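Local coordinates for DNA mismatch repair protein MLH3 (Saccharomyces cerevisiae S288C, PDB 6RMN) that pairs with MLH1 as the MutLbeta heterodimer, which takes part in DNA mismatch repair by correcting insertion-deletion loops and also serves in meiotic crossover formation, at residues B[42-47]-B[231-236]; B[19-25]-B[200-206]; B[92-96]-B[147-151]; B[102-106]-B[180-185]; B[81-85]-B[116-121]. One frame throughout, in Å; residues are numbered along the deposited sequence.

Contact 1 (B[42-47]-B[231-236]); sequences LLVLVD and SMVPIA
An antiparallel strand pair closes one edge of the four-stranded sheet of the C-terminal domain, which is the part of MLH3 present here: strand 43-47, an inner strand, takes up the short, late strand 232-234. Their axes approach to 4.7 Å at 162°, both in extended conformation. V44 faces P234 and V46 faces M232 as non-hydrogen-bonded pairs (CA-CA 4.2 Å each), while L45 and V233 (CA-CA 5.5 Å) form the hydrogen-bonded pair, L45 N to V233 O and V233 N to L45 O both at 3.0 Å. D47 N to S231 O (2.8 Å) continues the ladder. At the other end, L43 O accepts I235 N at 2.8 Å and, weakly, A236 N at 3.4 Å, as the backbone of I235 turns out of strand conformation (psi -15°). On one face V44 CG1 (chi1 t) meets M232 CB at 3.7 Å and V46 CG2 lies 4.0 Å from the same CB; on the other, L45 CD1 touches I235 CG2 at 3.8 Å. D47 begins the DQHA sequence characteristic of MutL endonucleases and N-caps helix 48-69 through OD1 to the backbone of H49 and A50, H49 being a zinc ligand. Strand 27-31 flanks strand 43-47, helix 206-216 covers V46 and M232, and the MLH1 chain packs on L43, V233 and I235.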
# COMPACT_ATOMS: atom_id res chain seq x y z
N LEU B 42 11.71 0.11 -2.11
CA LEU B 42 10.50 0.80 -2.58
C LEU B 42 9.20 0.07 -2.20
O LEU B 42 8.33 0.69 -1.60
CB LEU B 42 10.55 1.12 -4.10
CG LEU B 42 9.27 1.78 -4.72
CD1 LEU B 42 9.42 3.30 -4.84
CD2 LEU B 42 8.92 1.17 -6.09
N LEU B 43 9.06 -1.23 -2.55
CA LEU B 43 7.86 -2.02 -2.23
C LEU B 43 8.18 -3.12 -1.21
O LEU B 43 9.12 -3.89 -1.40
CB LEU B 43 7.18 -2.62 -3.48
CG LEU B 43 6.37 -1.69 -4.42
CD1 LEU B 43 5.67 -2.50 -5.50
CD2 LEU B 43 5.31 -0.88 -3.68
N VAL B 44 7.38 -3.18 -0.14
CA VAL B 44 7.54 -4.15 0.95
C VAL B 44 6.18 -4.82 1.29
O VAL B 44 5.15 -4.13 1.33
CB VAL B 44 8.20 -3.48 2.20
CG1 VAL B 44 8.13 -4.36 3.45
CG2 VAL B 44 9.64 -3.06 1.92
N LEU B 45 6.21 -6.15 1.53
CA LEU B 45 5.07 -6.96 1.98
C LEU B 45 5.28 -7.32 3.48
O LEU B 45 6.27 -7.98 3.84
CB LEU B 45 4.90 -8.24 1.14
CG LEU B 45 4.32 -8.07 -0.27
CD1 LEU B 45 4.43 -9.37 -1.05
CD2 LEU B 45 2.86 -7.65 -0.22
N VAL B 46 4.37 -6.84 4.34
CA VAL B 46 4.41 -7.07 5.78
C VAL B 46 3.46 -8.22 6.13
O VAL B 46 2.30 -8.19 5.70
CB VAL B 46 4.06 -5.76 6.56
CG1 VAL B 46 4.12 -5.98 8.07
CG2 VAL B 46 4.96 -4.60 6.15
N ASP B 47 3.94 -9.22 6.90
CA ASP B 47 3.12 -10.33 7.41
C ASP B 47 2.13 -9.67 8.42
O ASP B 47 2.57 -9.04 9.38
CB ASP B 47 4.03 -11.35 8.10
CG ASP B 47 3.36 -12.58 8.73
OD1 ASP B 47 2.20 -12.47 9.19
OD2 ASP B 47 4.02 -13.63 8.82
N SER B 231 9.26 -10.03 9.98
CA SER B 231 7.90 -9.50 9.87
C SER B 231 7.59 -8.94 8.48
O SER B 231 6.42 -8.68 8.17
CB SER B 231 7.70 -8.41 10.92
OG SER B 231 8.60 -7.34 10.69
N MET B 232 8.63 -8.70 7.66
CA MET B 232 8.48 -8.09 6.34
C MET B 232 9.56 -8.50 5.35
O MET B 232 10.65 -8.90 5.74
CB MET B 232 8.39 -6.57 6.45
CG MET B 232 9.61 -5.92 7.05
SD MET B 232 9.31 -4.16 7.28
CE MET B 232 8.52 -4.18 8.87
N VAL B 233 9.24 -8.41 4.05
CA VAL B 233 10.12 -8.78 2.94
C VAL B 233 10.06 -7.72 1.84
O VAL B 233 8.96 -7.37 1.39
CB VAL B 233 9.80 -10.22 2.41
CG1 VAL B 233 10.47 -10.50 1.08
CG2 VAL B 233 10.21 -11.28 3.42
N PRO B 234 11.21 -7.18 1.39
CA PRO B 234 11.16 -6.22 0.27
C PRO B 234 10.90 -7.02 -1.01
O PRO B 234 11.44 -8.11 -1.19
CB PRO B 234 12.55 -5.58 0.28
CG PRO B 234 13.45 -6.57 0.96
CD PRO B 234 12.60 -7.50 1.79
N ILE B 235 10.02 -6.51 -1.88
CA ILE B 235 9.72 -7.23 -3.12
C ILE B 235 10.18 -6.45 -4.37
O ILE B 235 10.28 -7.04 -5.45
CB ILE B 235 8.24 -7.70 -3.20
CG1 ILE B 235 7.24 -6.53 -3.10
CG2 ILE B 235 7.97 -8.79 -2.16
CD1 ILE B 235 5.93 -6.79 -3.75
N ALA B 236 10.50 -5.14 -4.21
CA ALA B 236 10.93 -4.26 -5.30
C ALA B 236 12.30 -4.67 -5.86
O ALA B 236 12.38 -5.53 -6.74
CB ALA B 236 10.98 -2.82 -4.82

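Contact 2 (B[19-25]-B[200-206]); sequences VINQVDK and FGDELTR
Q22, its side chain extended (chi1 and chi2 both t), lies along the backbone of 202-204 and makes two hydrogen bonds through its amide: NE2 donates to D202 O at 2.8 Å, while OE1 accepts L204 N at 3.1 Å. Q48 also hydrogen-bonds to both D202 O and Q22 NE2. Strand 18-23 carries Q22 just after a classic beta bulge, in which I20 and N21 both face L29, and then turns through D24 and K25, both in left-handed conformation (phi near 60°, psi near 23°). The turn presents K25 O to G201 N at 2.8 Å; phi of 102° at G201 would press any CB against the preceding carbonyl. N21 OD1 accepts Q22 N at 2.9 Å and a bridging water at 2.7 Å, whose other hydrogen goes to L204 O, also at 2.7 Å. Past T205, the N-cap of helix 206-216, R206 stretches back along the strand, bringing CD to 3.2 Å from I20 O. K25 NZ and E203 OE2, 4.3 Å apart, are too distant for a salt bridge. The link to helix 206-216 is thus held by polar but largely uncharged groups and depends on the directions of their hydrogen bonds.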
# COMPACT_ATOMS: atom_id res chain seq x y z
N VAL B 19 0.91 3.01 3.21
CA VAL B 19 0.18 1.77 2.93
C VAL B 19 -0.55 1.82 1.58
O VAL B 19 -1.30 2.75 1.32
CB VAL B 19 -0.84 1.40 4.07
CG1 VAL B 19 -1.65 0.15 3.72
CG2 VAL B 19 -0.15 1.22 5.41
N ILE B 20 -0.42 0.74 0.80
CA ILE B 20 -1.16 0.56 -0.44
C ILE B 20 -2.45 -0.18 -0.02
O ILE B 20 -3.48 0.47 0.11
CB ILE B 20 -0.30 -0.12 -1.56
CG1 ILE B 20 0.95 0.76 -1.86
CG2 ILE B 20 -1.15 -0.35 -2.84
CD1 ILE B 20 1.90 0.24 -2.84
N ASN B 21 -2.38 -1.49 0.30
CA ASN B 21 -3.55 -2.25 0.78
C ASN B 21 -3.18 -3.68 1.22
O ASN B 21 -2.01 -4.07 1.16
CB ASN B 21 -4.69 -2.28 -0.27
CG ASN B 21 -6.09 -2.17 0.31
OD1 ASN B 21 -6.36 -2.51 1.47
ND2 ASN B 21 -7.01 -1.70 -0.51
N GLN B 22 -4.20 -4.46 1.66
CA GLN B 22 -4.04 -5.86 2.03
C GLN B 22 -3.90 -6.68 0.74
O GLN B 22 -4.56 -6.39 -0.27
CB GLN B 22 -5.23 -6.36 2.88
CG GLN B 22 -4.99 -7.71 3.56
CD GLN B 22 -6.21 -8.29 4.23
OE1 GLN B 22 -7.37 -8.07 3.84
NE2 GLN B 22 -5.98 -9.08 5.26
N VAL B 23 -3.02 -7.68 0.77
CA VAL B 23 -2.71 -8.57 -0.35
C VAL B 23 -2.92 -10.02 0.11
O VAL B 23 -2.30 -10.43 1.09
CB VAL B 23 -1.25 -8.35 -0.85
CG1 VAL B 23 -0.80 -9.43 -1.83
CG2 VAL B 23 -1.07 -6.97 -1.46
N ASP B 24 -3.79 -10.77 -0.59
CA ASP B 24 -4.08 -12.21 -0.41
C ASP B 24 -4.55 -12.58 1.02
O ASP B 24 -4.49 -13.76 1.39
CB ASP B 24 -2.83 -13.03 -0.83
CG ASP B 24 -3.04 -14.52 -1.02
OD1 ASP B 24 -3.95 -14.90 -1.80
OD2 ASP B 24 -2.30 -15.31 -0.40
N LYS B 25 -5.09 -11.60 1.78
CA LYS B 25 -5.59 -11.77 3.17
C LYS B 25 -4.46 -12.24 4.12
O LYS B 25 -4.73 -12.84 5.16
CB LYS B 25 -6.83 -12.71 3.26
CG LYS B 25 -7.82 -12.67 2.11
CD LYS B 25 -8.75 -11.48 2.17
CE LYS B 25 -9.71 -11.48 1.00
NZ LYS B 25 -9.11 -10.88 -0.22
N PHE B 200 -3.69 -15.22 9.33
CA PHE B 200 -3.70 -15.35 7.89
C PHE B 200 -5.12 -15.78 7.53
O PHE B 200 -5.70 -16.63 8.21
CB PHE B 200 -2.68 -16.40 7.43
CG PHE B 200 -1.26 -15.89 7.22
CD1 PHE B 200 -0.91 -14.59 7.56
CD2 PHE B 200 -0.29 -16.71 6.65
CE1 PHE B 200 0.38 -14.11 7.33
CE2 PHE B 200 1.00 -16.24 6.43
CZ PHE B 200 1.33 -14.95 6.78
N GLY B 201 -5.69 -15.11 6.53
CA GLY B 201 -7.05 -15.35 6.08
C GLY B 201 -8.06 -14.33 6.58
O GLY B 201 -9.17 -14.26 6.06
N ASP B 202 -7.67 -13.52 7.58
CA ASP B 202 -8.52 -12.49 8.17
C ASP B 202 -8.58 -11.22 7.29
O ASP B 202 -7.56 -10.77 6.78
CB ASP B 202 -8.03 -12.13 9.58
CG ASP B 202 -8.24 -13.20 10.64
OD1 ASP B 202 -8.80 -14.28 10.31
OD2 ASP B 202 -7.85 -12.96 11.81
N GLU B 203 -9.79 -10.65 7.17
CA GLU B 203 -10.04 -9.43 6.38
C GLU B 203 -9.58 -8.20 7.13
O GLU B 203 -9.85 -8.08 8.33
CB GLU B 203 -11.54 -9.28 6.06
CG GLU B 203 -12.18 -10.47 5.36
CD GLU B 203 -11.74 -10.76 3.94
OE1 GLU B 203 -11.79 -11.94 3.53
OE2 GLU B 203 -11.35 -9.80 3.23
N LEU B 204 -8.91 -7.28 6.43
CA LEU B 204 -8.47 -6.01 7.01
C LEU B 204 -8.82 -4.95 6.03
O LEU B 204 -8.58 -5.13 4.84
CB LEU B 204 -6.94 -5.97 7.32
CG LEU B 204 -6.39 -6.94 8.40
CD1 LEU B 204 -4.90 -7.14 8.24
CD2 LEU B 204 -6.70 -6.46 9.79
N THR B 205 -9.41 -3.84 6.51
CA THR B 205 -9.73 -2.68 5.67
C THR B 205 -8.43 -1.87 5.50
O THR B 205 -7.52 -2.07 6.30
CB THR B 205 -10.82 -1.82 6.32
OG1 THR B 205 -10.33 -1.29 7.55
CG2 THR B 205 -12.12 -2.58 6.56
N ARG B 206 -8.33 -0.98 4.49
CA ARG B 206 -7.11 -0.16 4.32
C ARG B 206 -6.82 0.65 5.61
O ARG B 206 -5.68 0.75 6.01
CB ARG B 206 -7.21 0.77 3.08
CG ARG B 206 -5.84 1.20 2.55
CD ARG B 206 -5.94 2.10 1.34
NE ARG B 206 -6.00 3.51 1.73
CZ ARG B 206 -4.98 4.36 1.66
NH1 ARG B 206 -3.81 3.96 1.18
NH2 ARG B 206 -5.13 5.61 2.05
O HOH W 1 -8.45 -3.97 2.41

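Contact 3 (B[92-96]-B[147-151]); sequences LFKHY and AHDLK
Two helical segments, 92-96 of helix 87-101 and 147-151 at the C-terminal end of helix 136-151, cross steeply, at 71° with 10.6 Å between axes; the closest CA atoms, of L92 and A147, are 6.8 Å apart. This is helix-on-helix packing within the alpha/beta part of the domain remote from the dimer interface, probably the regulatory subdomain of MutL proteins. Backbone bonds Y96 N to L92 O (3.2 Å) and K151 N to A147 O (3.0 Å) keep each segment helical. L92 and Y96, one turn apart, both project toward the partner helix and account for most of what their segment contributes. L92, in a tp rotamer, sets CG 3.8 Å from A147 CB, whose small side chain is consistent with this close approach, and sends CD2 over the face of the H148 imidazole, 4.0 Å from its centroid in a CH-pi contact; its CD1 lies 4.0 Å from K151 CB. F93 touches A147 only peripherally, CE1 to CB 4.5 Å; its ring also packs on L143 and L144 and meets Y107 of strand 106-110 edge-to-face. Y96 (chi1 m) lays its ring against L150, whose CB sits over one face, 4.0 Å from the centroid and 20° off the normal. The phenol OH comes to 3.4 Å from K151 CA, passing the backbone without bonding to K151 N at 3.5 Å.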
# COMPACT_ATOMS: atom_id res chain seq x y z
N LEU B 92 21.64 -22.35 46.03
CA LEU B 92 21.37 -21.56 44.83
C LEU B 92 20.10 -20.70 45.02
O LEU B 92 20.13 -19.51 44.70
CB LEU B 92 21.24 -22.49 43.61
CG LEU B 92 21.16 -21.89 42.20
CD1 LEU B 92 22.37 -21.01 41.89
CD2 LEU B 92 21.09 -22.99 41.17
N PHE B 93 19.02 -21.28 45.59
CA PHE B 93 17.79 -20.54 45.88
C PHE B 93 17.96 -19.54 47.02
O PHE B 93 17.41 -18.44 46.95
CB PHE B 93 16.60 -21.49 46.13
CG PHE B 93 16.02 -22.10 44.87
CD1 PHE B 93 15.48 -21.30 43.87
CD2 PHE B 93 15.97 -23.48 44.71
CE1 PHE B 93 14.97 -21.87 42.70
CE2 PHE B 93 15.43 -24.05 43.55
CZ PHE B 93 14.93 -23.24 42.56
N LYS B 94 18.76 -19.91 48.03
CA LYS B 94 19.09 -19.05 49.18
C LYS B 94 19.81 -17.79 48.67
O LYS B 94 19.46 -16.67 49.07
CB LYS B 94 19.98 -19.80 50.18
CG LYS B 94 19.65 -19.51 51.63
CD LYS B 94 20.44 -20.40 52.58
CE LYS B 94 20.00 -20.26 54.01
NZ LYS B 94 20.76 -21.16 54.92
N HIS B 95 20.77 -17.99 47.74
CA HIS B 95 21.57 -16.96 47.09
C HIS B 95 20.73 -15.99 46.26
O HIS B 95 21.03 -14.80 46.26
CB HIS B 95 22.64 -17.62 46.20
CG HIS B 95 23.67 -16.69 45.64
ND1 HIS B 95 23.42 -15.93 44.51
CD2 HIS B 95 24.94 -16.46 46.05
CE1 HIS B 95 24.54 -15.26 44.28
NE2 HIS B 95 25.48 -15.55 45.17
N TYR B 96 19.71 -16.49 45.52
CA TYR B 96 18.90 -15.65 44.63
C TYR B 96 17.47 -15.34 45.13
O TYR B 96 16.67 -14.86 44.34
CB TYR B 96 18.88 -16.23 43.21
CG TYR B 96 20.23 -16.17 42.51
CD1 TYR B 96 20.82 -14.94 42.20
CD2 TYR B 96 20.90 -17.33 42.14
CE1 TYR B 96 22.04 -14.88 41.55
CE2 TYR B 96 22.12 -17.28 41.48
CZ TYR B 96 22.69 -16.05 41.19
OH TYR B 96 23.91 -15.98 40.55
N ALA B 147 17.50 -19.59 37.92
CA ALA B 147 18.60 -19.59 38.89
C ALA B 147 19.93 -19.92 38.20
O ALA B 147 20.94 -19.28 38.49
CB ALA B 147 18.32 -20.59 40.00
N HIS B 148 19.91 -20.91 37.27
CA HIS B 148 21.09 -21.30 36.49
C HIS B 148 21.42 -20.23 35.47
O HIS B 148 22.59 -19.98 35.21
CB HIS B 148 20.90 -22.67 35.81
CG HIS B 148 20.93 -23.82 36.76
ND1 HIS B 148 22.03 -24.06 37.58
CD2 HIS B 148 20.00 -24.78 36.99
CE1 HIS B 148 21.72 -25.13 38.29
NE2 HIS B 148 20.51 -25.60 37.97
N ASP B 149 20.39 -19.55 34.91
CA ASP B 149 20.61 -18.45 33.96
C ASP B 149 21.41 -17.33 34.64
O ASP B 149 22.38 -16.84 34.06
CB ASP B 149 19.26 -17.94 33.38
CG ASP B 149 18.78 -18.72 32.17
OD1 ASP B 149 19.58 -19.53 31.62
OD2 ASP B 149 17.61 -18.51 31.75
N LEU B 150 21.05 -17.00 35.89
CA LEU B 150 21.71 -15.99 36.71
C LEU B 150 23.11 -16.40 37.10
O LEU B 150 24.04 -15.61 36.93
CB LEU B 150 20.88 -15.68 37.97
CG LEU B 150 19.55 -14.99 37.74
CD1 LEU B 150 18.61 -15.20 38.92
CD2 LEU B 150 19.74 -13.52 37.44
N LYS B 151 23.27 -17.64 37.58
CA LYS B 151 24.57 -18.13 38.01
C LYS B 151 25.54 -18.36 36.84
O LYS B 151 26.75 -18.23 37.04
CB LYS B 151 24.44 -19.36 38.94
CG LYS B 151 24.45 -20.74 38.27
CD LYS B 151 25.47 -21.65 38.95
CE LYS B 151 25.75 -22.92 38.19
NZ LYS B 151 26.89 -23.67 38.79

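Contact 4 (B[102-106]-B[180-185]); sequences KWGIG and CVPTVF
The indole of W103 is the bump, and the hollow it fills is the bend of 180-185 where the chain enters helix 183-196. Although the nearest CA atoms, of W103 and P182, are 8.7 Å apart, the m rotamer with chi2 of 103° carries the ring into the bend. P182 covers one face of it: CD lies 3.6 Å from the centroid of the six-membered ring, 15° off the normal, a CH-pi contact. At the far rim, CH2 meets V181 CG2 at 3.8 Å and CZ2 approaches C180 O to 3.5 Å. F185, also m, fills the space by W103 CB, with CE2 4.0 Å from it; the rings are oblique, planes at 31°, centroids 5.6 Å apart. I105 CD1 abuts the edge of the F185 ring, 4.2 Å from CE2. Two helix ends shape these surfaces: G104, with positive phi, is the C-prime residue of a Schellman motif ending helix 87-101, and P182 is the N-cap of helix 183-196, F185 N donating to P182 O at 2.9 Å. L65 and V68 of helix 48-69 and M158 also enclose the indole. Chemically, the junction relies on apolar and CH-pi packing, so shape fit rather than polar pairing joins loop and helix start.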
# COMPACT_ATOMS: atom_id res chain seq x y z
N LYS B 102 11.51 -9.88 43.16
CA LYS B 102 11.25 -8.82 42.17
C LYS B 102 10.25 -9.26 41.09
O LYS B 102 9.59 -8.41 40.48
CB LYS B 102 12.56 -8.37 41.50
CG LYS B 102 13.61 -7.83 42.46
CD LYS B 102 14.94 -7.65 41.77
CE LYS B 102 16.01 -7.28 42.75
NZ LYS B 102 17.31 -7.06 42.08
N TRP B 103 10.15 -10.58 40.84
CA TRP B 103 9.25 -11.17 39.86
C TRP B 103 8.00 -11.79 40.50
O TRP B 103 7.29 -12.54 39.84
CB TRP B 103 10.00 -12.20 39.00
CG TRP B 103 11.15 -11.61 38.25
CD1 TRP B 103 12.48 -11.73 38.56
CD2 TRP B 103 11.07 -10.75 37.11
NE1 TRP B 103 13.24 -11.02 37.65
CE2 TRP B 103 12.40 -10.40 36.76
CE3 TRP B 103 10.01 -10.24 36.34
CZ2 TRP B 103 12.69 -9.59 35.65
CZ3 TRP B 103 10.30 -9.42 35.26
CH2 TRP B 103 11.62 -9.08 34.94
N GLY B 104 7.74 -11.47 41.77
CA GLY B 104 6.58 -11.96 42.50
C GLY B 104 6.70 -13.38 43.02
O GLY B 104 5.73 -13.93 43.55
N ILE B 105 7.90 -13.98 42.90
CA ILE B 105 8.17 -15.34 43.36
C ILE B 105 8.77 -15.24 44.77
O ILE B 105 9.93 -14.87 44.92
CB ILE B 105 9.06 -16.13 42.34
CG1 ILE B 105 8.42 -16.16 40.93
CG2 ILE B 105 9.40 -17.56 42.85
CD1 ILE B 105 9.37 -16.08 39.80
N GLY B 106 7.94 -15.53 45.78
CA GLY B 106 8.32 -15.45 47.18
C GLY B 106 8.47 -16.81 47.82
O GLY B 106 7.51 -17.58 47.84
N CYS B 180 16.74 -9.17 31.24
CA CYS B 180 16.58 -9.67 32.62
C CYS B 180 15.35 -10.52 32.82
O CYS B 180 15.24 -11.22 33.82
CB CYS B 180 16.56 -8.50 33.60
SG CYS B 180 17.89 -7.32 33.36
N VAL B 181 14.38 -10.39 31.93
CA VAL B 181 13.12 -11.10 32.03
C VAL B 181 13.33 -12.62 31.98
O VAL B 181 13.87 -13.10 31.00
CB VAL B 181 12.12 -10.58 30.97
CG1 VAL B 181 10.82 -11.36 31.02
CG2 VAL B 181 11.87 -9.09 31.14
N PRO B 182 12.94 -13.39 33.04
CA PRO B 182 13.10 -14.85 32.98
C PRO B 182 12.45 -15.46 31.73
O PRO B 182 11.42 -14.98 31.29
CB PRO B 182 12.44 -15.33 34.28
CG PRO B 182 12.53 -14.16 35.20
CD PRO B 182 12.31 -12.98 34.32
N THR B 183 13.10 -16.51 31.15
CA THR B 183 12.66 -17.22 29.95
C THR B 183 11.18 -17.64 30.02
O THR B 183 10.47 -17.51 29.01
CB THR B 183 13.60 -18.41 29.65
OG1 THR B 183 14.94 -17.92 29.54
CG2 THR B 183 13.24 -19.16 28.36
N VAL B 184 10.71 -18.09 31.20
CA VAL B 184 9.31 -18.50 31.40
C VAL B 184 8.34 -17.32 31.19
O VAL B 184 7.25 -17.54 30.68
CB VAL B 184 9.08 -19.23 32.75
CG1 VAL B 184 9.33 -18.31 33.95
CG2 VAL B 184 7.69 -19.86 32.80
N PHE B 185 8.75 -16.09 31.55
CA PHE B 185 7.91 -14.91 31.37
C PHE B 185 7.81 -14.54 29.88
O PHE B 185 6.72 -14.32 29.38
CB PHE B 185 8.37 -13.76 32.25
CG PHE B 185 8.05 -13.94 33.71
CD1 PHE B 185 6.78 -13.68 34.21
CD2 PHE B 185 9.02 -14.37 34.60
CE1 PHE B 185 6.49 -13.86 35.57
CE2 PHE B 185 8.73 -14.55 35.96
CZ PHE B 185 7.47 -14.30 36.43

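Contact 5 (B[81-85]-B[116-121]); sequences CCIEV and TSLLEI
I83 CD1 against I121 CD1, 3.6 Å apart, marks the apolar centre of this strand pair, on the sheet face covered by helices 87-101 and 136-151. Around it, I83 CB and L119 CB lie 4.4 Å apart, V85 CG2 reaches L119 CB at 4.4 Å and C81 SG meets I121 CB at 4.1 Å; L139 covers C81 and I83, while A90 and F93 lie on V85. L119 is tp, I83 mt. The backbones run antiparallel at 150°, axes 4.4 Å apart, with I83 N to L119 O at 2.8 Å and L119 N to I83 O at 2.7 Å forming the hydrogen-bonded pair, I121 N to C81 O at 2.9 Å on one side and V85 N to S117 O at 3.2 Å on the other. Strand 117-124 is thereby sandwiched between 82-85 and 106-110, two mutually parallel strands joined through helix 87-101 in a beta-alpha-beta crossover. On the opposite face stand the non-hydrogen-bonded pairs C82 with E120 (CA-CA 4.4 Å) and E84 with L118 (4.7 Å). There L118 CD2 lies 3.9 Å from C82 CB and 4.0 Å from E84 CG, and C82 SG is 4.2 Å from E120 CG; the side chains of E84 and E120 stand on this more open face, E84 exposed. At the end of the ladder a water accepts a hydrogen bond from C81 N at 2.8 Å and donates to I121 O at 2.7 Å.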
# COMPACT_ATOMS: atom_id res chain seq x y z
N CYS B 81 2.60 -25.61 48.92
CA CYS B 81 3.52 -25.71 47.81
C CYS B 81 4.94 -25.76 48.37
O CYS B 81 5.56 -24.73 48.64
CB CYS B 81 3.33 -24.56 46.82
SG CYS B 81 4.25 -24.74 45.27
N CYS B 82 5.41 -26.99 48.62
CA CYS B 82 6.73 -27.28 49.15
C CYS B 82 7.44 -28.22 48.19
O CYS B 82 6.92 -29.29 47.85
CB CYS B 82 6.64 -27.87 50.56
SG CYS B 82 5.60 -26.91 51.69
N ILE B 83 8.61 -27.79 47.72
CA ILE B 83 9.41 -28.52 46.75
C ILE B 83 10.70 -29.05 47.38
O ILE B 83 11.43 -28.30 48.02
CB ILE B 83 9.63 -27.65 45.47
CG1 ILE B 83 8.29 -27.39 44.72
CG2 ILE B 83 10.69 -28.25 44.53
CD1 ILE B 83 8.33 -26.30 43.67
N GLU B 84 10.97 -30.35 47.18
CA GLU B 84 12.19 -31.00 47.66
C GLU B 84 13.33 -30.59 46.74
O GLU B 84 13.19 -30.65 45.51
CB GLU B 84 12.03 -32.52 47.69
CG GLU B 84 11.44 -33.07 48.98
CD GLU B 84 11.05 -34.54 48.94
OE1 GLU B 84 11.86 -35.37 48.49
OE2 GLU B 84 9.92 -34.86 49.39
N VAL B 85 14.44 -30.12 47.33
CA VAL B 85 15.63 -29.66 46.61
C VAL B 85 16.93 -30.22 47.20
O VAL B 85 16.99 -30.50 48.40
CB VAL B 85 15.69 -28.10 46.50
CG1 VAL B 85 14.66 -27.56 45.51
CG2 VAL B 85 15.56 -27.41 47.86
N THR B 116 18.50 -32.99 51.40
CA THR B 116 17.06 -33.27 51.34
C THR B 116 16.23 -32.10 51.91
O THR B 116 15.23 -32.32 52.61
CB THR B 116 16.73 -34.63 52.00
OG1 THR B 116 17.44 -34.78 53.24
CG2 THR B 116 17.02 -35.81 51.07
N SER B 117 16.62 -30.86 51.55
CA SER B 117 15.98 -29.61 51.97
C SER B 117 14.60 -29.39 51.32
O SER B 117 14.17 -30.17 50.47
CB SER B 117 16.90 -28.43 51.69
OG SER B 117 18.13 -28.54 52.39
N LEU B 118 13.90 -28.31 51.75
CA LEU B 118 12.59 -27.95 51.22
C LEU B 118 12.47 -26.46 50.87
O LEU B 118 12.86 -25.60 51.65
CB LEU B 118 11.46 -28.36 52.17
CG LEU B 118 10.94 -29.79 52.01
CD1 LEU B 118 10.29 -30.26 53.29
CD2 LEU B 118 9.95 -29.90 50.86
N LEU B 119 11.90 -26.18 49.68
CA LEU B 119 11.63 -24.84 49.16
C LEU B 119 10.12 -24.59 49.28
O LEU B 119 9.33 -25.20 48.56
CB LEU B 119 12.08 -24.74 47.69
CG LEU B 119 12.12 -23.35 47.06
CD1 LEU B 119 13.31 -22.57 47.54
CD2 LEU B 119 12.17 -23.45 45.55
N GLU B 120 9.74 -23.73 50.23
CA GLU B 120 8.33 -23.41 50.46
C GLU B 120 7.98 -22.16 49.69
O GLU B 120 8.41 -21.07 50.07
CB GLU B 120 8.07 -23.23 51.97
CG GLU B 120 6.62 -22.92 52.34
CD GLU B 120 6.42 -22.53 53.79
OE1 GLU B 120 5.54 -23.13 54.45
OE2 GLU B 120 7.13 -21.62 54.28
N ILE B 121 7.20 -22.31 48.60
CA ILE B 121 6.76 -21.17 47.80
C ILE B 121 5.51 -20.56 48.42
O ILE B 121 4.48 -21.23 48.56
CB ILE B 121 6.62 -21.50 46.28
CG1 ILE B 121 8.00 -21.72 45.64
CG2 ILE B 121 5.90 -20.39 45.54
CD1 ILE B 121 8.35 -23.13 45.43
O HOH W 2 3.11 -23.10 50.01

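From the N terminus, 19-25 and then 42-47 await partners near the chain's end: contact 2 closes at 200-206 and contact 1 last, at 231-236, so these loops cross. Nested inside both lie contacts 5, 3 and 4, opening in turn at 81-85, 92-96 and 102-106 and closing in the same order at 116-121, 147-151 and 180-185; each therefore crosses the other two. Contacts 1 and 2 share the MLH1-facing sheet, where L43 meets I20. Contact 5 pairs strands of the second sheet, contact 3 packs two of its helices, and contact 4 joins the loop after helix 87-101 to the start of helix 183-196. Helix 48-69 leads from one group to the other, and helix 183-196 back.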